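Local coordinates for insecticidal crystal protein Cry7Cal (Bacillus thuringiensis, PDB 5ZI1) that probably acts as a receptor-binding, pore-forming insecticidal toxin, with activity against the locust Locusta migratoria manilensis, at residues N507-M512 / L578-A583; T479-V484 / N503-Q508; A65-E70 / N199-A204. All coordinates share one frame; numbering follows the deposited sequence.

Contact 1: residues N507-M512 / L578-A583; sequences NQVFRM and LYIIKA
The side-chain oxygen of Asn507 is gripped twice. The backbone N of Lys582 donates to Asn507 OD1 over 2.9 Å, almost straight at the hydrogen (173°), yet it comes in from well above the plane of the amide. A water is the second donor, 3.0 Å from Asn507 OD1, and it in turn accepts the N-H of Ala583, so one asparagine holds the backbone at Lys582 and Ala583 by a direct and a water-bridged bond. CG of Asn507 stands beside its own backbone N, anti to the carbonyl carbon (chi1 -70°), and the small chi2 of -14° places OD1. Its main chain contributes as well: Asn507 O takes the N-H of Ile580 at 2.8 Å. Strands 508-513 and 575-580 are antiparallel neighbours in the C-terminal domain, a jelly-roll sandwich in three-domain Cry toxins. Gln508 faces Tyr579 in a non-hydrogen-bonded pair and Phe510 faces Leu578 in a hydrogen-bonded one; the one-residue slip between them is a beta bulge. Val509 N still bonds to Leu578 O, whereas the return bond, Leu578 N to Phe510 O, is weak at 3.4 Å. On the inner side, Leu578 CB sits over a face of the Phe510 ring, toward its rim, in a CH-pi contact 3.9 Å from the centroid. Val509 CG2 touches both Leu578 CD2 and Ile580 CG1, the latter 3.5 Å away, while strand 496-500 of the other sheet packs on Val509 and Phe510 through Leu497. The other face carries Gln508 and Tyr579: the amide NE2 lies 3.8 Å from Tyr579 CE2, its plane nearly perpendicular to the ring, and Gln508 OE1 rests over the centre of the Arg511 guanidinium, whose NE is salt-bridged to Glu478.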
# COMPACT_ATOMS: atom_id res chain seq x y z
N ASN A 507 -7.75 13.01 27.42
CA ASN A 507 -6.47 12.38 27.13
C ASN A 507 -6.58 11.28 26.08
O ASN A 507 -5.58 10.95 25.44
CB ASN A 507 -5.89 11.79 28.42
CG ASN A 507 -5.42 12.85 29.40
OD1 ASN A 507 -5.28 14.04 29.06
ND2 ASN A 507 -5.15 12.42 30.63
N GLN A 508 -7.77 10.69 25.91
CA GLN A 508 -7.89 9.51 25.08
C GLN A 508 -7.76 9.86 23.60
O GLN A 508 -8.39 10.80 23.12
CB GLN A 508 -9.23 8.82 25.34
CG GLN A 508 -9.34 7.48 24.65
CD GLN A 508 -10.44 6.60 25.22
OE1 GLN A 508 -11.35 6.18 24.50
NE2 GLN A 508 -10.35 6.30 26.51
N VAL A 509 -6.93 9.10 22.89
CA VAL A 509 -6.74 9.32 21.46
C VAL A 509 -7.56 8.33 20.64
O VAL A 509 -8.38 8.74 19.80
CB VAL A 509 -5.26 9.24 21.06
CG1 VAL A 509 -5.12 9.37 19.55
CG2 VAL A 509 -4.44 10.31 21.80
N PHE A 510 -7.37 7.03 20.87
CA PHE A 510 -8.12 6.06 20.08
C PHE A 510 -8.39 4.81 20.90
O PHE A 510 -7.82 4.60 21.97
CB PHE A 510 -7.40 5.72 18.76
CG PHE A 510 -6.11 4.93 18.91
CD1 PHE A 510 -6.11 3.61 19.33
CD2 PHE A 510 -4.90 5.49 18.54
CE1 PHE A 510 -4.94 2.88 19.43
CE2 PHE A 510 -3.73 4.76 18.63
CZ PHE A 510 -3.75 3.46 19.07
N ARG A 511 -9.28 3.96 20.36
CA ARG A 511 -9.50 2.62 20.89
C ARG A 511 -9.21 1.58 19.83
O ARG A 511 -9.52 1.78 18.65
CB ARG A 511 -10.93 2.38 21.32
CG ARG A 511 -11.72 3.60 21.61
CD ARG A 511 -12.85 3.23 22.48
NE ARG A 511 -13.70 4.36 22.82
CZ ARG A 511 -14.18 4.57 24.03
NH1 ARG A 511 -14.93 5.63 24.27
NH2 ARG A 511 -13.88 3.71 25.01
N MET A 512 -8.74 0.43 20.28
CA MET A 512 -8.33 -0.65 19.40
C MET A 512 -8.59 -1.95 20.13
O MET A 512 -8.37 -2.03 21.35
CB MET A 512 -6.85 -0.48 19.04
CG MET A 512 -6.25 -1.55 18.18
SD MET A 512 -4.50 -1.16 17.88
CE MET A 512 -4.61 0.16 16.68
N LEU A 578 -4.74 4.34 23.44
CA LEU A 578 -3.59 5.22 23.49
C LEU A 578 -4.05 6.55 24.05
O LEU A 578 -5.14 7.02 23.72
CB LEU A 578 -2.94 5.42 22.12
CG LEU A 578 -1.61 6.20 22.14
CD1 LEU A 578 -0.57 5.53 21.26
CD2 LEU A 578 -1.78 7.65 21.75
N TYR A 579 -3.22 7.14 24.91
CA TYR A 579 -3.56 8.38 25.58
C TYR A 579 -2.44 9.39 25.37
O TYR A 579 -1.27 9.03 25.27
CB TYR A 579 -3.75 8.19 27.10
CG TYR A 579 -4.77 7.15 27.50
CD1 TYR A 579 -4.42 5.82 27.57
CD2 TYR A 579 -6.06 7.51 27.84
CE1 TYR A 579 -5.34 4.86 27.95
CE2 TYR A 579 -6.99 6.56 28.22
CZ TYR A 579 -6.63 5.24 28.27
OH TYR A 579 -7.54 4.28 28.66
N ILE A 580 -2.82 10.66 25.32
CA ILE A 580 -1.91 11.78 25.44
C ILE A 580 -2.30 12.50 26.71
O ILE A 580 -3.45 12.95 26.84
CB ILE A 580 -1.99 12.73 24.24
CG1 ILE A 580 -1.57 12.03 22.95
CG2 ILE A 580 -1.15 13.98 24.49
CD1 ILE A 580 -0.13 11.58 22.95
N ILE A 581 -1.37 12.62 27.65
CA ILE A 581 -1.65 13.28 28.92
C ILE A 581 -1.60 14.78 28.65
O ILE A 581 -0.51 15.38 28.60
CB ILE A 581 -0.66 12.86 30.01
CG1 ILE A 581 -0.52 11.33 30.03
CG2 ILE A 581 -1.10 13.37 31.38
CD1 ILE A 581 -1.84 10.59 30.15
N LYS A 582 -2.77 15.39 28.46
CA LYS A 582 -2.84 16.80 28.05
C LYS A 582 -2.04 17.69 28.99
O LYS A 582 -1.24 18.52 28.54
CB LYS A 582 -4.29 17.27 27.98
CG LYS A 582 -5.08 16.75 26.81
CD LYS A 582 -6.44 17.44 26.71
CE LYS A 582 -6.37 18.72 25.90
NZ LYS A 582 -6.31 19.97 26.70
N ALA A 583 -2.24 17.51 30.30
CA ALA A 583 -1.70 18.42 31.31
C ALA A 583 -0.19 18.58 31.23
O ALA A 583 0.33 19.65 31.52
CB ALA A 583 -2.08 17.94 32.71
O HOH W 1 -3.94 15.36 31.42

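Contact 2: residues T479-V484 / N503-Q508; sequences TNTAGV and NLPSNQ
Asn480 and Pro505 meet tip to tip in the closely fitted half of this loop-loop contact. The end of the Asn480 amide meets the CG-CD edge of the proline ring, with OD1 3.5 Å from Pro505 CG and ND2 close to Pro505 CD. From there ND2 donates to the backbone oxygen of Gln508 over 2.8 Å, arriving in the plane of that carbonyl although the bond is bent at the hydrogen (132°) and the acceptor is tilted out of the asparagine's amide plane. Asn480 OD1 accepts the N-H of the next residue, Thr481, so both ends of the amide are held and its rotation is fixed. Leu504 CD2 touches Asn480 ND2 (3.7 Å) and packs on Val484 CG2; this leucine is buried, resting also on Ile499 and Ile580. Residues 480-483 cross from strand 478-479 in one sheet of the beta sandwich to strand 484-487 in the other, and residues 501-507 make the reverse crossing from strand 496-500 to strand 508-513, so the contact joins two connections between the sheets. Gly483, with positive phi (74°), lets the backbones close in: its CA is only 4.2 Å from Asn503 CA and also meets Asn503 CB, and any CB on Gly483 would run into Asn503 C and Leu504 N. Its N-H meets Asn503 O at too poor an angle to bond; the backbone of Gly483 is hydrogen-bonded to that of Val500. Ala482 O presses on Pro505 CD at 3.1 Å. Toward solvent the fit slackens. Thr481, exposed, only grazes Pro505 CG with OG1. In exposed Ser506, OG lies between the backbone N and the carbonyl carbon (chi1 79°), where it takes a weak bond, 3.4 Å long, from Gln508 N.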
# COMPACT_ATOMS: atom_id res chain seq x y z
N THR A 479 -11.82 6.93 17.51
CA THR A 479 -10.94 8.01 17.89
C THR A 479 -11.76 9.06 18.63
O THR A 479 -12.99 9.05 18.58
CB THR A 479 -10.26 8.68 16.68
OG1 THR A 479 -11.23 9.42 15.94
CG2 THR A 479 -9.60 7.66 15.76
N ASN A 480 -11.05 9.96 19.32
CA ASN A 480 -11.73 11.01 20.06
C ASN A 480 -12.50 11.92 19.11
O ASN A 480 -12.18 12.03 17.92
CB ASN A 480 -10.72 11.83 20.86
CG ASN A 480 -11.31 12.39 22.13
OD1 ASN A 480 -12.52 12.58 22.22
ND2 ASN A 480 -10.46 12.65 23.12
N THR A 481 -13.53 12.58 19.64
CA THR A 481 -14.41 13.40 18.81
C THR A 481 -13.75 14.67 18.31
O THR A 481 -14.22 15.25 17.33
CB THR A 481 -15.68 13.76 19.58
OG1 THR A 481 -15.34 14.47 20.78
CG2 THR A 481 -16.45 12.50 19.94
N ALA A 482 -12.68 15.12 18.96
CA ALA A 482 -11.99 16.32 18.52
C ALA A 482 -10.51 16.15 18.77
O ALA A 482 -10.08 15.29 19.55
CB ALA A 482 -12.52 17.57 19.23
N GLY A 483 -9.72 16.96 18.07
CA GLY A 483 -8.28 16.92 18.22
C GLY A 483 -7.58 15.74 17.59
O GLY A 483 -6.35 15.66 17.68
N VAL A 484 -8.31 14.82 16.96
CA VAL A 484 -7.74 13.65 16.31
C VAL A 484 -8.26 13.59 14.88
O VAL A 484 -9.47 13.46 14.67
CB VAL A 484 -8.09 12.35 17.03
CG1 VAL A 484 -7.38 11.20 16.37
CG2 VAL A 484 -7.74 12.45 18.52
N ASN A 503 -6.74 20.70 21.14
CA ASN A 503 -8.07 20.37 20.66
C ASN A 503 -8.57 19.02 21.16
O ASN A 503 -9.72 18.66 20.88
CB ASN A 503 -8.10 20.39 19.13
CG ASN A 503 -8.07 21.79 18.57
OD1 ASN A 503 -8.53 22.74 19.21
ND2 ASN A 503 -7.51 21.93 17.37
N LEU A 504 -7.74 18.27 21.87
CA LEU A 504 -8.19 17.04 22.52
C LEU A 504 -9.24 17.36 23.58
O LEU A 504 -8.97 18.16 24.48
CB LEU A 504 -7.03 16.31 23.16
CG LEU A 504 -6.35 15.20 22.36
CD1 LEU A 504 -5.35 14.47 23.25
CD2 LEU A 504 -7.37 14.23 21.80
N PRO A 505 -10.44 16.79 23.50
CA PRO A 505 -11.37 16.92 24.63
C PRO A 505 -10.81 16.33 25.90
O PRO A 505 -10.95 16.91 26.98
CB PRO A 505 -12.62 16.15 24.15
CG PRO A 505 -12.49 16.06 22.67
CD PRO A 505 -11.01 16.02 22.39
N SER A 506 -10.17 15.17 25.80
CA SER A 506 -9.62 14.48 26.96
C SER A 506 -8.32 13.82 26.52
O SER A 506 -7.82 14.03 25.41
CB SER A 506 -10.63 13.48 27.54
OG SER A 506 -10.67 12.29 26.78
N ASN A 507 -7.75 13.01 27.42
CA ASN A 507 -6.47 12.38 27.13
C ASN A 507 -6.58 11.28 26.08
O ASN A 507 -5.58 10.95 25.44
CB ASN A 507 -5.89 11.79 28.42
CG ASN A 507 -5.42 12.85 29.40
OD1 ASN A 507 -5.28 14.04 29.06
ND2 ASN A 507 -5.15 12.42 30.63
N GLN A 508 -7.77 10.69 25.91
CA GLN A 508 -7.89 9.51 25.08
C GLN A 508 -7.76 9.86 23.60
O GLN A 508 -8.39 10.80 23.12
CB GLN A 508 -9.23 8.82 25.34
CG GLN A 508 -9.34 7.48 24.65
CD GLN A 508 -10.44 6.60 25.22
OE1 GLN A 508 -11.35 6.18 24.50
NE2 GLN A 508 -10.35 6.30 26.51

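Contact 3: residues A65-E70 / N199-A204; sequences ALINQE and NKLKNA
Two helix C-termini meet through Lys200 and Ile67 in the N-terminal domain, the helical bundle that in this toxin family is associated with membrane insertion and pore formation. Helix 54-67 stops at Ile67, and Asn68 turns the chain away with positive phi (59°); helix 169-202 brings its last turn alongside. The polar link is a single side chain. Lys200 leaves its helix with CG anti to the backbone N (chi1 179°), runs out extended as far as CE and then bends at chi4, which sets NZ 2.6 Å from Ile67 O. The ammonium nitrogen sits nearly along the C=O axis of that carbonyl. Asn68 O is also close, 3.2 Å from the same NZ. Next to this, on the buried side, Leu201 directs CD2 at the carbonyl oxygen of Leu66, 3.4 Å away, and its CD1 comes within 4.5 Å of Ile67 CG2, a marginal touch. Phe218 of helix 208-227 packs on both the leucine and the isoleucine. Lys200 and Asn68, by contrast, are exposed. The end of the second helix is tied down within itself, since Asn199 O accepts both N and ND2 of Asn203 from opposite faces of its plane, the ND2 bond being 2.9 Å. A positive group at Ile67 O, the final carbonyl of helix 54-67, faces the negative end of the helix dipole, so Lys200 would be expected to be favoured in its charged form and to add an electrostatic component to a contact otherwise made of sparse van der Waals packing.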
# COMPACT_ATOMS: atom_id res chain seq x y z
N ALA A 65 4.99 5.57 -19.94
CA ALA A 65 3.62 5.67 -20.44
C ALA A 65 2.72 6.40 -19.45
O ALA A 65 1.88 7.21 -19.85
CB ALA A 65 3.04 4.28 -20.73
N LEU A 66 2.88 6.11 -18.16
CA LEU A 66 2.00 6.70 -17.15
C LEU A 66 2.15 8.21 -17.07
O LEU A 66 1.15 8.93 -16.94
CB LEU A 66 2.30 6.09 -15.78
CG LEU A 66 1.93 4.63 -15.53
CD1 LEU A 66 2.33 4.31 -14.09
CD2 LEU A 66 0.44 4.39 -15.77
N ILE A 67 3.39 8.71 -17.12
CA ILE A 67 3.64 10.14 -16.94
C ILE A 67 3.98 10.84 -18.24
O ILE A 67 4.34 12.02 -18.22
CB ILE A 67 4.76 10.39 -15.93
CG1 ILE A 67 6.11 9.93 -16.47
CG2 ILE A 67 4.44 9.70 -14.69
CD1 ILE A 67 7.26 10.29 -15.56
N ASN A 68 3.94 10.13 -19.37
CA ASN A 68 4.08 10.76 -20.67
C ASN A 68 5.41 11.50 -20.79
O ASN A 68 5.47 12.71 -21.03
CB ASN A 68 2.88 11.69 -20.93
CG ASN A 68 2.78 12.12 -22.35
OD1 ASN A 68 3.21 11.41 -23.27
ND2 ASN A 68 2.22 13.31 -22.57
N GLN A 69 6.49 10.76 -20.57
CA GLN A 69 7.84 11.27 -20.81
C GLN A 69 8.74 10.10 -21.12
O GLN A 69 8.85 9.17 -20.32
CB GLN A 69 8.38 12.05 -19.61
CG GLN A 69 9.60 12.89 -19.96
CD GLN A 69 10.74 12.75 -18.96
OE1 GLN A 69 10.59 13.03 -17.76
NE2 GLN A 69 11.90 12.33 -19.44
N GLU A 70 9.37 10.13 -22.28
CA GLU A 70 10.26 9.04 -22.65
C GLU A 70 11.64 9.28 -22.04
O GLU A 70 11.96 10.37 -21.58
CB GLU A 70 10.35 8.91 -24.18
CG GLU A 70 10.50 7.47 -24.70
CD GLU A 70 9.18 6.69 -24.71
OE1 GLU A 70 9.21 5.44 -24.55
OE2 GLU A 70 8.11 7.33 -24.88
N ASN A 199 1.35 15.61 -9.64
CA ASN A 199 1.09 17.01 -9.94
C ASN A 199 1.05 17.27 -11.44
O ASN A 199 0.16 17.96 -11.95
CB ASN A 199 2.14 17.90 -9.26
CG ASN A 199 1.88 19.37 -9.47
OD1 ASN A 199 0.92 19.92 -8.93
ND2 ASN A 199 2.70 20.00 -10.29
N LYS A 200 2.02 16.71 -12.17
CA LYS A 200 2.03 16.86 -13.61
C LYS A 200 0.76 16.27 -14.24
O LYS A 200 0.11 16.92 -15.07
CB LYS A 200 3.30 16.21 -14.16
CG LYS A 200 3.45 16.25 -15.67
CD LYS A 200 4.42 15.17 -16.11
CE LYS A 200 5.09 15.53 -17.42
NZ LYS A 200 4.76 14.61 -18.52
N LEU A 201 0.38 15.05 -13.85
CA LEU A 201 -0.84 14.45 -14.42
C LEU A 201 -2.07 15.27 -14.08
O LEU A 201 -3.00 15.35 -14.88
CB LEU A 201 -1.02 13.02 -13.92
CG LEU A 201 0.06 12.15 -14.54
CD1 LEU A 201 0.20 10.85 -13.82
CD2 LEU A 201 -0.24 11.94 -16.01
N LYS A 202 -2.07 15.91 -12.92
CA LYS A 202 -3.25 16.68 -12.54
C LYS A 202 -3.42 17.90 -13.42
O LYS A 202 -4.54 18.34 -13.66
CB LYS A 202 -3.14 17.07 -11.07
CG LYS A 202 -4.35 17.78 -10.49
CD LYS A 202 -4.10 18.07 -9.01
CE LYS A 202 -4.92 19.24 -8.51
NZ LYS A 202 -4.46 19.61 -7.13
N ASN A 203 -2.31 18.45 -13.93
CA ASN A 203 -2.33 19.63 -14.78
C ASN A 203 -2.26 19.29 -16.26
O ASN A 203 -2.11 20.20 -17.07
CB ASN A 203 -1.17 20.56 -14.40
CG ASN A 203 -1.38 21.21 -13.05
OD1 ASN A 203 -2.20 22.12 -12.92
ND2 ASN A 203 -0.68 20.71 -12.04
N ALA A 204 -2.36 18.02 -16.62
CA ALA A 204 -2.28 17.63 -18.02
C ALA A 204 -3.48 18.16 -18.80
O ALA A 204 -4.57 18.35 -18.25
CB ALA A 204 -2.22 16.11 -18.16

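Contact 3 comes first along the chain and closes within the N-terminal helical domain, before either of the others opens. Contacts 1 and 2 both lie in the C-terminal beta domain, their centres 7 Å apart, and share Asn507 and Gln508: the second segment of contact 2 runs into the first segment of contact 1. Strand 508-513 lies between strands 478-479 and 575-580 in one five-stranded sheet, and a probable hydrogen bond from Asn480 N to Val509 O joins the two contacts directly. Contact 3 lies in a different domain of the toxin, the helical one, its centre about 42 Å from that of contact 1 and 40 Å from that of contact 2.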